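Local coordinates for synaptonemal complex protein 2 (PDB 5IWZ) that is a major component of the axial and lateral elements of synaptonemal complexes in meiotic prophase, needed for chromosome synapsis and for insertion of SYCP3, at residues A[159-164]-A[173-178]; A[181-186]-A[223-228]; A[307-312]-A[373-378]. One frame throughout, in Å; residues are numbered along the deposited sequence.

Interaction 1: residues A[159-164]-A[173-178]; sequences CALVID and QEALKK
L161 and V162, neighbours on the last turn of helix 144-163, each send a single methyl group to the next helix, a small worked example of apolar packing between consecutive helices in the armadillo-repeat-like domain. Methyl CD2 of L161 touches CB of A175 at 3.7 Å. The leucine reaches it because CG lies anti to the backbone N (chi1 -171°), which carries the branched end out over the alanine's lone methyl. V162 works through one branch alone: CG2 meets CB of L176 at 3.9 Å. The V162 and L176 side chains cross at about a right angle, and it is the base of the leucine, not its tip, that is met. All four residues are buried, and no hydrogen bond joins the two segments. One turn on from E174, K178 folds back so that NZ forms a salt bridge with OE2 of E174 at 2.8 Å, approaching on the syn side of the carboxylate. Around this seam, helix 123-141 packs on A175 through F133, helix 216-229 brings I222 against both V162 and L176, and helix 197-212 lies against C159 and I163.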
ATOM      1  N   CYS A 159     -11.440   0.695   3.132  1.00 30.82           N
ATOM      2  CA  CYS A 159     -12.238   1.019   1.949  1.00 32.78           C
ATOM      3  C   CYS A 159     -12.512   2.515   1.863  1.00 37.85           C
ATOM      4  O   CYS A 159     -12.385   3.125   0.790  1.00 32.71           O
ATOM      5  CB  CYS A 159     -13.559   0.240   1.956  1.00 34.80           C
ATOM      6  SG  CYS A 159     -13.435  -1.550   1.765  1.00 37.96           S
ATOM      7  N   ALA A 160     -12.914   3.123   2.987  1.00 29.91           N
ATOM      8  CA  ALA A 160     -13.127   4.566   2.997  1.00 34.12           C
ATOM      9  C   ALA A 160     -11.850   5.307   2.611  1.00 32.34           C
ATOM     10  O   ALA A 160     -11.892   6.260   1.820  1.00 35.40           O
ATOM     11  CB  ALA A 160     -13.631   5.016   4.375  1.00 37.90           C
ATOM     12  N   LEU A 161     -10.702   4.855   3.132  1.00 28.60           N
ATOM     13  CA  LEU A 161      -9.417   5.476   2.815  1.00 33.60           C
ATOM     14  C   LEU A 161      -9.084   5.348   1.336  1.00 35.76           C
ATOM     15  O   LEU A 161      -8.533   6.278   0.728  1.00 31.25           O
ATOM     16  CB  LEU A 161      -8.310   4.833   3.653  1.00 35.38           C
ATOM     17  CG  LEU A 161      -6.909   5.449   3.664  1.00 40.97           C
ATOM     18  CD1 LEU A 161      -6.941   6.831   4.306  1.00 35.69           C
ATOM     19  CD2 LEU A 161      -5.917   4.555   4.405  1.00 40.33           C
ATOM     20  N   VAL A 162      -9.378   4.186   0.750  1.00 35.30           N
ATOM     21  CA  VAL A 162      -9.052   3.937  -0.648  1.00 34.17           C
ATOM     22  C   VAL A 162      -9.959   4.751  -1.564  1.00 30.88           C
ATOM     23  O   VAL A 162      -9.532   5.197  -2.633  1.00 34.42           O
ATOM     24  CB  VAL A 162      -9.126   2.422  -0.932  1.00 31.79           C
ATOM     25  CG1 VAL A 162      -9.080   2.143  -2.415  1.00 41.56           C
ATOM     26  CG2 VAL A 162      -7.960   1.701  -0.255  1.00 24.20           C
ATOM     27  N   ILE A 163     -11.202   4.992  -1.146  1.00 31.16           N
ATOM     28  CA  ILE A 163     -12.135   5.788  -1.934  1.00 39.46           C
ATOM     29  C   ILE A 163     -11.833   7.282  -1.873  1.00 42.44           C
ATOM     30  O   ILE A 163     -12.242   8.027  -2.774  1.00 39.69           O
ATOM     31  CB  ILE A 163     -13.565   5.504  -1.438  1.00 44.10           C
ATOM     32  CG1 ILE A 163     -13.999   4.089  -1.821  1.00 48.80           C
ATOM     33  CG2 ILE A 163     -14.563   6.512  -1.959  1.00 51.37           C
ATOM     34  CD1 ILE A 163     -15.251   3.640  -1.065  1.00 51.73           C
ATOM     35  N   ASP A 164     -11.146   7.748  -0.828  1.00 35.79           N
ATOM     36  CA  ASP A 164     -10.979   9.180  -0.583  1.00 36.37           C
ATOM     37  C   ASP A 164      -9.880   9.694  -1.508  1.00 37.29           C
ATOM     38  O   ASP A 164      -8.699   9.377  -1.322  1.00 36.96           O
ATOM     39  CB  ASP A 164     -10.655   9.431   0.894  1.00 34.89           C
ATOM     40  CG  ASP A 164     -10.589  10.930   1.272  1.00 44.80           C
ATOM     41  OD1 ASP A 164     -10.479  11.800   0.384  1.00 44.99           O
ATOM     42  OD2 ASP A 164     -10.630  11.238   2.489  1.00 48.22           O
ATOM     43  N   GLN A 173      -2.193   2.545  -1.416  1.00 24.20           N
ATOM     44  CA  GLN A 173      -1.632   1.275  -1.884  1.00 29.30           C
ATOM     45  C   GLN A 173      -1.236   0.386  -0.710  1.00 28.15           C
ATOM     46  O   GLN A 173      -1.455  -0.834  -0.734  1.00 23.63           O
ATOM     47  CB  GLN A 173      -0.424   1.522  -2.806  1.00 24.60           C
ATOM     48  CG  GLN A 173      -0.787   2.078  -4.176  1.00 32.45           C
ATOM     49  CD  GLN A 173       0.434   2.502  -5.020  1.00 45.77           C
ATOM     50  OE1 GLN A 173       1.576   2.528  -4.536  1.00 38.98           O
ATOM     51  NE2 GLN A 173       0.184   2.835  -6.293  1.00 37.81           N
ATOM     52  N   GLU A 174      -0.629   0.982   0.318  1.00 21.15           N
ATOM     53  CA  GLU A 174      -0.235   0.227   1.502  1.00 27.56           C
ATOM     54  C   GLU A 174      -1.455  -0.338   2.232  1.00 23.23           C
ATOM     55  O   GLU A 174      -1.470  -1.510   2.630  1.00 22.07           O
ATOM     56  CB  GLU A 174       0.592   1.140   2.419  1.00 31.87           C
ATOM     57  CG  GLU A 174       0.797   0.624   3.832  1.00 41.80           C
ATOM     58  CD  GLU A 174       1.586  -0.667   3.858  1.00 50.42           C
ATOM     59  OE1 GLU A 174       2.261  -0.980   2.843  1.00 50.32           O
ATOM     60  OE2 GLU A 174       1.517  -1.382   4.887  1.00 54.49           O
ATOM     61  N   ALA A 175      -2.495   0.482   2.407  1.00 22.62           N
ATOM     62  CA  ALA A 175      -3.682   0.024   3.126  1.00 28.13           C
ATOM     63  C   ALA A 175      -4.437  -1.037   2.333  1.00 32.57           C
ATOM     64  O   ALA A 175      -4.872  -2.055   2.890  1.00 25.82           O
ATOM     65  CB  ALA A 175      -4.602   1.202   3.425  1.00 22.98           C
ATOM     66  N   LEU A 176      -4.615  -0.803   1.030  1.00 28.71           N
ATOM     67  CA  LEU A 176      -5.351  -1.739   0.196  1.00 27.72           C
ATOM     68  C   LEU A 176      -4.677  -3.109   0.178  1.00 26.26           C
ATOM     69  O   LEU A 176      -5.349  -4.145   0.201  1.00 33.93           O
ATOM     70  CB  LEU A 176      -5.481  -1.159  -1.213  1.00 27.91           C
ATOM     71  CG  LEU A 176      -6.212  -1.957  -2.282  1.00 30.16           C
ATOM     72  CD1 LEU A 176      -7.557  -2.340  -1.730  1.00 28.52           C
ATOM     73  CD2 LEU A 176      -6.363  -1.117  -3.569  1.00 29.35           C
ATOM     74  N   LYS A 177      -3.350  -3.140   0.177  1.00 33.63           N
ATOM     75  CA  LYS A 177      -2.662  -4.424   0.120  1.00 31.39           C
ATOM     76  C   LYS A 177      -2.756  -5.163   1.451  1.00 27.04           C
ATOM     77  O   LYS A 177      -2.895  -6.394   1.475  1.00 26.68           O
ATOM     78  CB  LYS A 177      -1.214  -4.204  -0.311  1.00 37.37           C
ATOM     79  CG  LYS A 177      -0.196  -5.105   0.317  1.00 44.69           C
ATOM     80  CD  LYS A 177       1.199  -4.785  -0.241  1.00 56.34           C
ATOM     81  CE  LYS A 177       1.531  -3.307  -0.063  1.00 61.35           C
ATOM     82  NZ  LYS A 177       2.519  -2.788  -1.058  1.00 61.96           N
ATOM     83  N   LYS A 178      -2.697  -4.433   2.566  1.00 26.78           N
ATOM     84  CA  LYS A 178      -2.943  -5.061   3.859  1.00 26.69           C
ATOM     85  C   LYS A 178      -4.364  -5.598   3.939  1.00 24.83           C
ATOM     86  O   LYS A 178      -4.601  -6.654   4.534  1.00 29.35           O
ATOM     87  CB  LYS A 178      -2.671  -4.065   4.987  1.00 30.78           C
ATOM     88  CG  LYS A 178      -1.207  -3.710   5.179  1.00 33.65           C
ATOM     89  CD  LYS A 178      -0.469  -4.851   5.853  1.00 38.80           C
ATOM     90  CE  LYS A 178       0.917  -4.435   6.321  1.00 42.15           C
ATOM     91  NZ  LYS A 178       1.831  -4.114   5.181  1.00 44.03           N
TER

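Interaction 2: residues A[181-186]-A[223-228]; sequences LMLDRI and VEALCR
L183 rests on the aliphatic part of R228, and the two side chains cross obliquely, the arginine's methylenes here bridging the two helices. CB of L183 lies 3.9 Å from CD of R228, and CD1 of the same leucine is 4.1 Å from the arginine's CB. Farther along, CD1 of L183 approaches the methyl CB of A225 more loosely, at 4.5 Å. Beyond this apolar base, the guanidinium of R228 reaches D184, whose OD1, as modelled, stands at its edge, near its plane, in a salt bridge with NH2. The modelled separation is too short to be trusted, and the exact placing of both atoms is doubtful. As modelled, the carboxylate and guanidinium planes stand 86° apart, an orientation no surer than the atoms themselves. A second carboxylate holds the other arm of the arginine: NH1 of R228 lies 2.6 Å from OE2 of E224, one turn earlier on the same helix, in a salt bridge whose hydrogen bond is weak. The R228 chain bends at chi3 (101°), turning the head between its two acids. Outside this group, N180 touches E224, A225 and R228, and F260 of helix 260-274 packs on E224. Chemically, one cation shared by two acids would probably temper the repulsion between D184 and E224, while both charged ends of the bridge between the helices remain exposed at the protein surface.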
ATOM      1  N   LEU A 181      -4.544  -8.866   2.018  1.00 27.70           N
ATOM      2  CA  LEU A 181      -3.917  -9.894   2.840  1.00 35.83           C
ATOM      3  C   LEU A 181      -4.859 -10.387   3.934  1.00 39.37           C
ATOM      4  O   LEU A 181      -4.949 -11.594   4.186  1.00 43.73           O
ATOM      5  CB  LEU A 181      -2.622  -9.332   3.434  1.00 34.63           C
ATOM      6  CG  LEU A 181      -1.789 -10.183   4.384  1.00 51.67           C
ATOM      7  CD1 LEU A 181      -1.044 -11.244   3.595  1.00 56.48           C
ATOM      8  CD2 LEU A 181      -0.811  -9.293   5.134  1.00 55.72           C
ATOM      9  N   MET A 182      -5.584  -9.476   4.583  1.00 32.99           N
ATOM     10  CA  MET A 182      -6.512  -9.891   5.632  1.00 38.23           C
ATOM     11  C   MET A 182      -7.655 -10.719   5.058  1.00 39.75           C
ATOM     12  O   MET A 182      -8.072 -11.724   5.651  1.00 37.47           O
ATOM     13  CB  MET A 182      -7.061  -8.664   6.360  1.00 35.15           C
ATOM     14  CG  MET A 182      -5.983  -7.858   7.061  1.00 43.26           C
ATOM     15  SD  MET A 182      -6.566  -6.565   8.175  1.00 48.53           S
ATOM     16  CE  MET A 182      -7.747  -5.662   7.204  1.00 36.90           C
ATOM     17  N   LEU A 183      -8.185 -10.306   3.910  1.00 35.04           N
ATOM     18  CA  LEU A 183      -9.236 -11.092   3.287  1.00 37.00           C
ATOM     19  C   LEU A 183      -8.708 -12.445   2.832  1.00 39.00           C
ATOM     20  O   LEU A 183      -9.462 -13.418   2.813  1.00 36.64           O
ATOM     21  CB  LEU A 183      -9.834 -10.309   2.127  1.00 40.32           C
ATOM     22  CG  LEU A 183     -10.433  -8.945   2.467  1.00 37.33           C
ATOM     23  CD1 LEU A 183     -10.730  -8.179   1.189  1.00 36.83           C
ATOM     24  CD2 LEU A 183     -11.705  -9.123   3.285  1.00 34.38           C
ATOM     25  N   ASP A 184      -7.407 -12.531   2.514  1.00 44.10           N
ATOM     26  CA  ASP A 184      -6.843 -13.761   1.956  1.00 54.36           C
ATOM     27  C   ASP A 184      -6.965 -14.935   2.919  1.00 62.93           C
ATOM     28  O   ASP A 184      -7.287 -16.053   2.501  1.00 69.56           O
ATOM     29  CB  ASP A 184      -5.374 -13.558   1.579  1.00 54.68           C
ATOM     30  CG  ASP A 184      -4.794 -14.758   0.835  1.00 58.86           C
ATOM     31  OD1 ASP A 184      -5.525 -15.314  -0.009  1.00 59.24           O
ATOM     32  OD2 ASP A 184      -3.625 -15.143   1.084  1.00 57.45           O
ATOM     33  N   ARG A 185      -6.681 -14.718   4.204  1.00 68.57           N
ATOM     34  CA  ARG A 185      -6.767 -15.823   5.154  1.00 84.89           C
ATOM     35  C   ARG A 185      -8.215 -16.264   5.359  1.00 94.31           C
ATOM     36  O   ARG A 185      -8.520 -17.465   5.345  1.00102.22           O
ATOM     37  CB  ARG A 185      -6.117 -15.429   6.481  1.00 86.33           C
ATOM     38  CG  ARG A 185      -6.385 -16.408   7.615  1.00 94.07           C
ATOM     39  CD  ARG A 185      -7.565 -15.954   8.460  1.00102.55           C
ATOM     40  NE  ARG A 185      -7.958 -16.937   9.469  1.00113.33           N
ATOM     41  CZ  ARG A 185      -9.131 -17.562   9.493  1.00120.94           C
ATOM     42  NH1 ARG A 185     -10.037 -17.314   8.559  1.00123.99           N
ATOM     43  NH2 ARG A 185      -9.402 -18.436  10.454  1.00123.47           N
ATOM     44  N   ILE A 186      -9.120 -15.308   5.550  1.00 90.64           N
ATOM     45  CA  ILE A 186     -10.523 -15.599   5.824  1.00 85.84           C
ATOM     46  C   ILE A 186     -11.168 -16.372   4.670  1.00 83.81           C
ATOM     47  O   ILE A 186     -11.989 -17.270   4.890  1.00 85.91           O
ATOM     48  CB  ILE A 186     -11.300 -14.296   6.117  1.00 80.94           C
ATOM     49  CG1 ILE A 186     -12.464 -14.560   7.075  1.00 82.34           C
ATOM     50  CG2 ILE A 186     -11.814 -13.675   4.827  1.00 78.21           C
ATOM     51  CD1 ILE A 186     -12.038 -14.789   8.517  1.00 81.00           C
ATOM     52  N   VAL A 223     -10.302  -4.068  -7.547  1.00 33.13           N
ATOM     53  CA  VAL A 223     -10.941  -5.212  -8.199  1.00 36.00           C
ATOM     54  C   VAL A 223     -10.725  -6.468  -7.367  1.00 33.36           C
ATOM     55  O   VAL A 223     -11.656  -7.253  -7.125  1.00 32.82           O
ATOM     56  CB  VAL A 223     -10.406  -5.403  -9.633  1.00 35.50           C
ATOM     57  CG1 VAL A 223     -10.924  -6.724 -10.202  1.00 30.75           C
ATOM     58  CG2 VAL A 223     -10.806  -4.244 -10.555  1.00 33.09           C
ATOM     59  N   GLU A 224      -9.487  -6.673  -6.918  1.00 28.78           N
ATOM     60  CA  GLU A 224      -9.173  -7.853  -6.120  1.00 36.71           C
ATOM     61  C   GLU A 224      -9.961  -7.862  -4.824  1.00 35.23           C
ATOM     62  O   GLU A 224     -10.505  -8.901  -4.432  1.00 41.15           O
ATOM     63  CB  GLU A 224      -7.676  -7.925  -5.814  1.00 27.30           C
ATOM     64  CG  GLU A 224      -7.324  -9.023  -4.800  1.00 37.07           C
ATOM     65  CD  GLU A 224      -5.844  -9.062  -4.430  1.00 42.25           C
ATOM     66  OE1 GLU A 224      -5.060  -8.264  -4.995  1.00 45.66           O
ATOM     67  OE2 GLU A 224      -5.460  -9.896  -3.574  1.00 34.78           O
ATOM     68  N   ALA A 225     -10.039  -6.715  -4.145  1.00 28.10           N
ATOM     69  CA  ALA A 225     -10.825  -6.657  -2.917  1.00 33.67           C
ATOM     70  C   ALA A 225     -12.295  -6.970  -3.197  1.00 36.37           C
ATOM     71  O   ALA A 225     -12.921  -7.757  -2.478  1.00 36.54           O
ATOM     72  CB  ALA A 225     -10.673  -5.285  -2.248  1.00 32.52           C
ATOM     73  N   LEU A 226     -12.860  -6.364  -4.249  1.00 35.06           N
ATOM     74  CA  LEU A 226     -14.266  -6.596  -4.565  1.00 34.97           C
ATOM     75  C   LEU A 226     -14.522  -8.062  -4.876  1.00 39.43           C
ATOM     76  O   LEU A 226     -15.563  -8.607  -4.493  1.00 36.37           O
ATOM     77  CB  LEU A 226     -14.719  -5.710  -5.729  1.00 31.78           C
ATOM     78  CG  LEU A 226     -14.779  -4.194  -5.454  1.00 42.90           C
ATOM     79  CD1 LEU A 226     -15.042  -3.401  -6.729  1.00 43.93           C
ATOM     80  CD2 LEU A 226     -15.789  -3.816  -4.353  1.00 47.10           C
ATOM     81  N   CYS A 227     -13.577  -8.726  -5.544  1.00 40.93           N
ATOM     82  CA  CYS A 227     -13.783 -10.131  -5.890  1.00 39.20           C
ATOM     83  C   CYS A 227     -13.546 -11.062  -4.702  1.00 34.79           C
ATOM     84  O   CYS A 227     -14.155 -12.138  -4.635  1.00 40.05           O
ATOM     85  CB  CYS A 227     -12.896 -10.522  -7.079  1.00 44.60           C
ATOM     86  SG  CYS A 227     -13.371  -9.705  -8.652  1.00 43.30           S
ATOM     87  N   ARG A 228     -12.687 -10.676  -3.760  1.00 33.72           N
ATOM     88  CA  ARG A 228     -12.527 -11.467  -2.544  1.00 41.69           C
ATOM     89  C   ARG A 228     -13.758 -11.373  -1.648  1.00 48.44           C
ATOM     90  O   ARG A 228     -14.080 -12.335  -0.942  1.00 53.93           O
ATOM     91  CB  ARG A 228     -11.294 -11.016  -1.759  1.00 40.57           C
ATOM     92  CG  ARG A 228      -9.967 -11.147  -2.489  1.00 46.70           C
ATOM     93  CD  ARG A 228      -8.774 -10.897  -1.550  1.00 49.64           C
ATOM     94  NE  ARG A 228      -8.229 -12.188  -1.173  1.00 57.90           N
ATOM     95  CZ  ARG A 228      -7.145 -12.725  -1.704  1.00 57.42           C
ATOM     96  NH1 ARG A 228      -6.437 -12.054  -2.604  1.00 50.30           N
ATOM     97  NH2 ARG A 228      -6.762 -13.930  -1.310  1.00 64.83           N
TER

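Interaction 3: residues A[307-312]-A[373-378]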
ATOM      1  N   PHE A 307       3.519  -7.382 -23.377  1.00 31.69           N
ATOM      2  CA  PHE A 307       4.340  -6.794 -22.318  1.00 27.71           C
ATOM      3  C   PHE A 307       3.778  -5.401 -22.057  1.00 33.87           C
ATOM      4  O   PHE A 307       4.007  -4.477 -22.838  1.00 33.93           O
ATOM      5  CB  PHE A 307       5.796  -6.764 -22.775  1.00 30.65           C
ATOM      6  CG  PHE A 307       6.755  -6.105 -21.818  1.00 38.52           C
ATOM      7  CD1 PHE A 307       6.559  -6.152 -20.446  1.00 35.57           C
ATOM      8  CD2 PHE A 307       7.880  -5.458 -22.303  1.00 42.17           C
ATOM      9  CE1 PHE A 307       7.465  -5.553 -19.583  1.00 32.81           C
ATOM     10  CE2 PHE A 307       8.789  -4.858 -21.442  1.00 38.07           C
ATOM     11  CZ  PHE A 307       8.576  -4.900 -20.076  1.00 31.26           C
ATOM     12  N   TRP A 308       3.001  -5.251 -20.979  1.00 34.00           N
ATOM     13  CA  TRP A 308       2.236  -4.031 -20.732  1.00 27.76           C
ATOM     14  C   TRP A 308       3.018  -3.033 -19.872  1.00 27.48           C
ATOM     15  O   TRP A 308       3.684  -3.421 -18.912  1.00 25.93           O
ATOM     16  CB  TRP A 308       0.919  -4.374 -20.032  1.00 30.27           C
ATOM     17  CG  TRP A 308      -0.043  -5.277 -20.795  1.00 35.10           C
ATOM     18  CD1 TRP A 308      -0.495  -6.513 -20.405  1.00 27.24           C
ATOM     19  CD2 TRP A 308      -0.695  -4.991 -22.043  1.00 32.49           C
ATOM     20  NE1 TRP A 308      -1.378  -7.013 -21.338  1.00 32.38           N
ATOM     21  CE2 TRP A 308      -1.518  -6.102 -22.352  1.00 31.72           C
ATOM     22  CE3 TRP A 308      -0.659  -3.909 -22.929  1.00 31.31           C
ATOM     23  CZ2 TRP A 308      -2.302  -6.162 -23.507  1.00 31.46           C
ATOM     24  CZ3 TRP A 308      -1.437  -3.973 -24.084  1.00 32.36           C
ATOM     25  CH2 TRP A 308      -2.250  -5.094 -24.359  1.00 33.84           C
ATOM     26  N   ILE A 309       2.916  -1.743 -20.215  1.00 22.95           N
ATOM     27  CA  ILE A 309       3.437  -0.632 -19.418  1.00 24.73           C
ATOM     28  C   ILE A 309       2.261   0.278 -19.078  1.00 29.34           C
ATOM     29  O   ILE A 309       1.501   0.665 -19.974  1.00 26.07           O
ATOM     30  CB  ILE A 309       4.522   0.179 -20.158  1.00 23.82           C
ATOM     31  CG1 ILE A 309       5.600  -0.720 -20.764  1.00 28.34           C
ATOM     32  CG2 ILE A 309       5.131   1.257 -19.227  1.00 19.59           C
ATOM     33  CD1 ILE A 309       6.499  -1.434 -19.766  1.00 30.62           C
ATOM     34  N   ASP A 310       2.130   0.645 -17.798  1.00 25.48           N
ATOM     35  CA  ASP A 310       0.993   1.422 -17.307  1.00 25.79           C
ATOM     36  C   ASP A 310       1.453   2.826 -16.962  1.00 25.32           C
ATOM     37  O   ASP A 310       2.388   3.001 -16.173  1.00 20.85           O
ATOM     38  CB  ASP A 310       0.358   0.742 -16.099  1.00 29.43           C
ATOM     39  CG  ASP A 310      -0.186  -0.615 -16.455  1.00 29.03           C
ATOM     40  OD1 ASP A 310      -0.997  -0.687 -17.407  1.00 34.49           O
ATOM     41  OD2 ASP A 310       0.264  -1.615 -15.858  1.00 27.58           O
ATOM     42  N   PHE A 311       0.821   3.811 -17.590  1.00 25.35           N
ATOM     43  CA  PHE A 311       1.091   5.225 -17.366  1.00 21.86           C
ATOM     44  C   PHE A 311      -0.031   5.750 -16.488  1.00 26.83           C
ATOM     45  O   PHE A 311      -1.177   5.830 -16.933  1.00 25.75           O
ATOM     46  CB  PHE A 311       1.146   5.987 -18.691  1.00 23.46           C
ATOM     47  CG  PHE A 311       2.345   5.662 -19.546  1.00 23.13           C
ATOM     48  CD1 PHE A 311       3.399   6.570 -19.667  1.00 27.12           C
ATOM     49  CD2 PHE A 311       2.409   4.468 -20.254  1.00 25.67           C
ATOM     50  CE1 PHE A 311       4.506   6.283 -20.467  1.00 28.00           C
ATOM     51  CE2 PHE A 311       3.507   4.181 -21.062  1.00 32.88           C
ATOM     52  CZ  PHE A 311       4.553   5.084 -21.173  1.00 29.99           C
ATOM     53  N   ASN A 312       0.296   6.123 -15.252  1.00 30.69           N
ATOM     54  CA  ASN A 312      -0.704   6.369 -14.210  1.00 25.90           C
ATOM     55  C   ASN A 312      -0.870   7.864 -13.981  1.00 28.21           C
ATOM     56  O   ASN A 312      -0.052   8.491 -13.307  1.00 27.99           O
ATOM     57  CB  ASN A 312      -0.295   5.652 -12.932  1.00 23.84           C
ATOM     58  CG  ASN A 312      -0.202   4.154 -13.136  1.00 26.25           C
ATOM     59  OD1 ASN A 312      -1.189   3.501 -13.517  1.00 22.21           O
ATOM     60  ND2 ASN A 312       0.994   3.598 -12.918  1.00 26.25           N
ATOM     61  N   LEU A 373      16.259   3.947 -17.533  1.00 21.89           N
ATOM     62  CA  LEU A 373      15.312   2.949 -17.999  1.00 28.49           C
ATOM     63  C   LEU A 373      14.935   3.282 -19.433  1.00 28.57           C
ATOM     64  O   LEU A 373      14.589   4.430 -19.730  1.00 26.17           O
ATOM     65  CB  LEU A 373      14.062   2.929 -17.114  1.00 27.13           C
ATOM     66  CG  LEU A 373      14.206   2.217 -15.772  1.00 26.81           C
ATOM     67  CD1 LEU A 373      13.084   2.675 -14.847  1.00 27.31           C
ATOM     68  CD2 LEU A 373      14.147   0.706 -15.981  1.00 29.79           C
ATOM     69  N   LEU A 374      15.001   2.281 -20.308  1.00 24.69           N
ATOM     70  CA  LEU A 374      14.696   2.425 -21.725  1.00 23.63           C
ATOM     71  C   LEU A 374      13.499   1.551 -22.069  1.00 24.45           C
ATOM     72  O   LEU A 374      13.467   0.367 -21.719  1.00 27.11           O
ATOM     73  CB  LEU A 374      15.895   2.020 -22.596  1.00 30.75           C
ATOM     74  CG  LEU A 374      17.072   2.978 -22.787  1.00 34.87           C
ATOM     75  CD1 LEU A 374      17.794   3.347 -21.465  1.00 34.04           C
ATOM     76  CD2 LEU A 374      18.046   2.357 -23.777  1.00 35.49           C
ATOM     77  N   PHE A 375      12.510   2.138 -22.731  1.00 20.27           N
ATOM     78  CA  PHE A 375      11.326   1.426 -23.185  1.00 25.27           C
ATOM     79  C   PHE A 375      11.201   1.633 -24.689  1.00 27.22           C
ATOM     80  O   PHE A 375      11.168   2.779 -25.156  1.00 26.40           O
ATOM     81  CB  PHE A 375      10.067   1.931 -22.469  1.00 20.34           C
ATOM     82  CG  PHE A 375      10.126   1.830 -20.956  1.00 23.57           C
ATOM     83  CD1 PHE A 375       9.632   0.701 -20.301  1.00 30.03           C
ATOM     84  CD2 PHE A 375      10.670   2.849 -20.201  1.00 19.33           C
ATOM     85  CE1 PHE A 375       9.677   0.601 -18.920  1.00 33.65           C
ATOM     86  CE2 PHE A 375      10.724   2.761 -18.807  1.00 23.96           C
ATOM     87  CZ  PHE A 375      10.222   1.634 -18.169  1.00 27.12           C
ATOM     88  N   TYR A 376      11.151   0.536 -25.443  1.00 22.73           N
ATOM     89  CA  TYR A 376      10.941   0.590 -26.890  1.00 23.47           C
ATOM     90  C   TYR A 376       9.483   0.287 -27.211  1.00 24.85           C
ATOM     91  O   TYR A 376       8.935  -0.723 -26.756  1.00 28.14           O
ATOM     92  CB  TYR A 376      11.848  -0.404 -27.621  1.00 32.72           C
ATOM     93  CG  TYR A 376      13.318  -0.040 -27.609  1.00 32.46           C
ATOM     94  CD1 TYR A 376      14.143  -0.456 -26.568  1.00 38.12           C
ATOM     95  CD2 TYR A 376      13.881   0.711 -28.634  1.00 28.89           C
ATOM     96  CE1 TYR A 376      15.485  -0.130 -26.541  1.00 37.40           C
ATOM     97  CE2 TYR A 376      15.233   1.040 -28.623  1.00 30.46           C
ATOM     98  CZ  TYR A 376      16.024   0.613 -27.576  1.00 38.30           C
ATOM     99  OH  TYR A 376      17.358   0.934 -27.547  1.00 47.62           O
ATOM    100  N   PHE A 377       8.862   1.166 -27.988  1.00 23.08           N
ATOM    101  CA  PHE A 377       7.464   1.062 -28.366  1.00 23.52           C
ATOM    102  C   PHE A 377       7.320   1.090 -29.884  1.00 29.55           C
ATOM    103  O   PHE A 377       8.177   1.611 -30.596  1.00 27.41           O
ATOM    104  CB  PHE A 377       6.644   2.221 -27.788  1.00 26.34           C
ATOM    105  CG  PHE A 377       6.582   2.244 -26.284  1.00 30.21           C
ATOM    106  CD1 PHE A 377       5.649   1.473 -25.598  1.00 27.01           C
ATOM    107  CD2 PHE A 377       7.430   3.065 -25.565  1.00 21.69           C
ATOM    108  CE1 PHE A 377       5.572   1.518 -24.205  1.00 25.51           C
ATOM    109  CE2 PHE A 377       7.365   3.110 -24.171  1.00 26.04           C
ATOM    110  CZ  PHE A 377       6.444   2.327 -23.494  1.00 26.63           C
ATOM    111  N   ASP A 378       6.213   0.527 -30.365  1.00 34.72           N
ATOM    112  CA  ASP A 378       5.829   0.706 -31.757  1.00 37.75           C
ATOM    113  C   ASP A 378       5.644   2.191 -32.069  1.00 37.68           C
ATOM    114  O   ASP A 378       5.103   2.950 -31.263  1.00 26.03           O
ATOM    115  CB  ASP A 378       4.542  -0.053 -32.048  1.00 41.42           C
ATOM    116  CG  ASP A 378       4.146   0.030 -33.512  1.00 47.81           C
ATOM    117  OD1 ASP A 378       4.710  -0.740 -34.317  1.00 58.35           O
ATOM    118  OD2 ASP A 378       3.296   0.876 -33.855  1.00 39.48           O
TER
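I309 and F375 meet where two β-sheets pack together, and following the isoleucine outward illustrates how one branched side chain can serve several aromatic rings. From CB, the chain runs through CG1, which lies anti to the carbonyl carbon (chi1 -49°) and comes 4.1 Å from CE1 of F377. One bond farther, the terminal CD1 of I309 sits 3.8 Å from CD1 of F375 and nearly as close to that ring's CE1. The same methyl also lies 4.0 Å above one face of the F307 ring, offset toward its rim. With an alanine here, everything beyond CB is gone, which is likely to open a gap against the F375 and F377 rings and leave the F307 face without its methyl. Alongside, F311 and F377 approach from opposite directions, with CZ of F377 4.1 Å from CZ of F311, at the F311 ring edge and near its plane. Such packing is entirely apolar. The short strands run at 105° to each other, one in the sheet containing 281-285 and 317-321, the other in the sheet containing 288-291 and 352-359. Strand 317-321 adds L318 and F320 beside I309, and the F320 and F375 rings meet edge-to-face; F284 of strand 281-285 touches F377, and A289 of strand 288-291 packs on F375.

Along the chain the three contacts follow in series, each closing before the next opens. Interactions 1 and 2 share helix 169-185, and their centres lie about 12 Å apart; the first joins it to helix 144-163, just before it in the chain, whereas the second reaches past helix 197-212 to helix 216-229. Interaction 3 belongs to the later Spt16M-like domain, where it joins two antiparallel sheets, and its centre is about 26 Å from that of interaction 1 and about 29 Å from that of interaction 2. This piece of the protein thus pairs a helical array with a β domain whose strand 308-312 also bonds back to the helical part, through D310 to R265 and N312 to Y216.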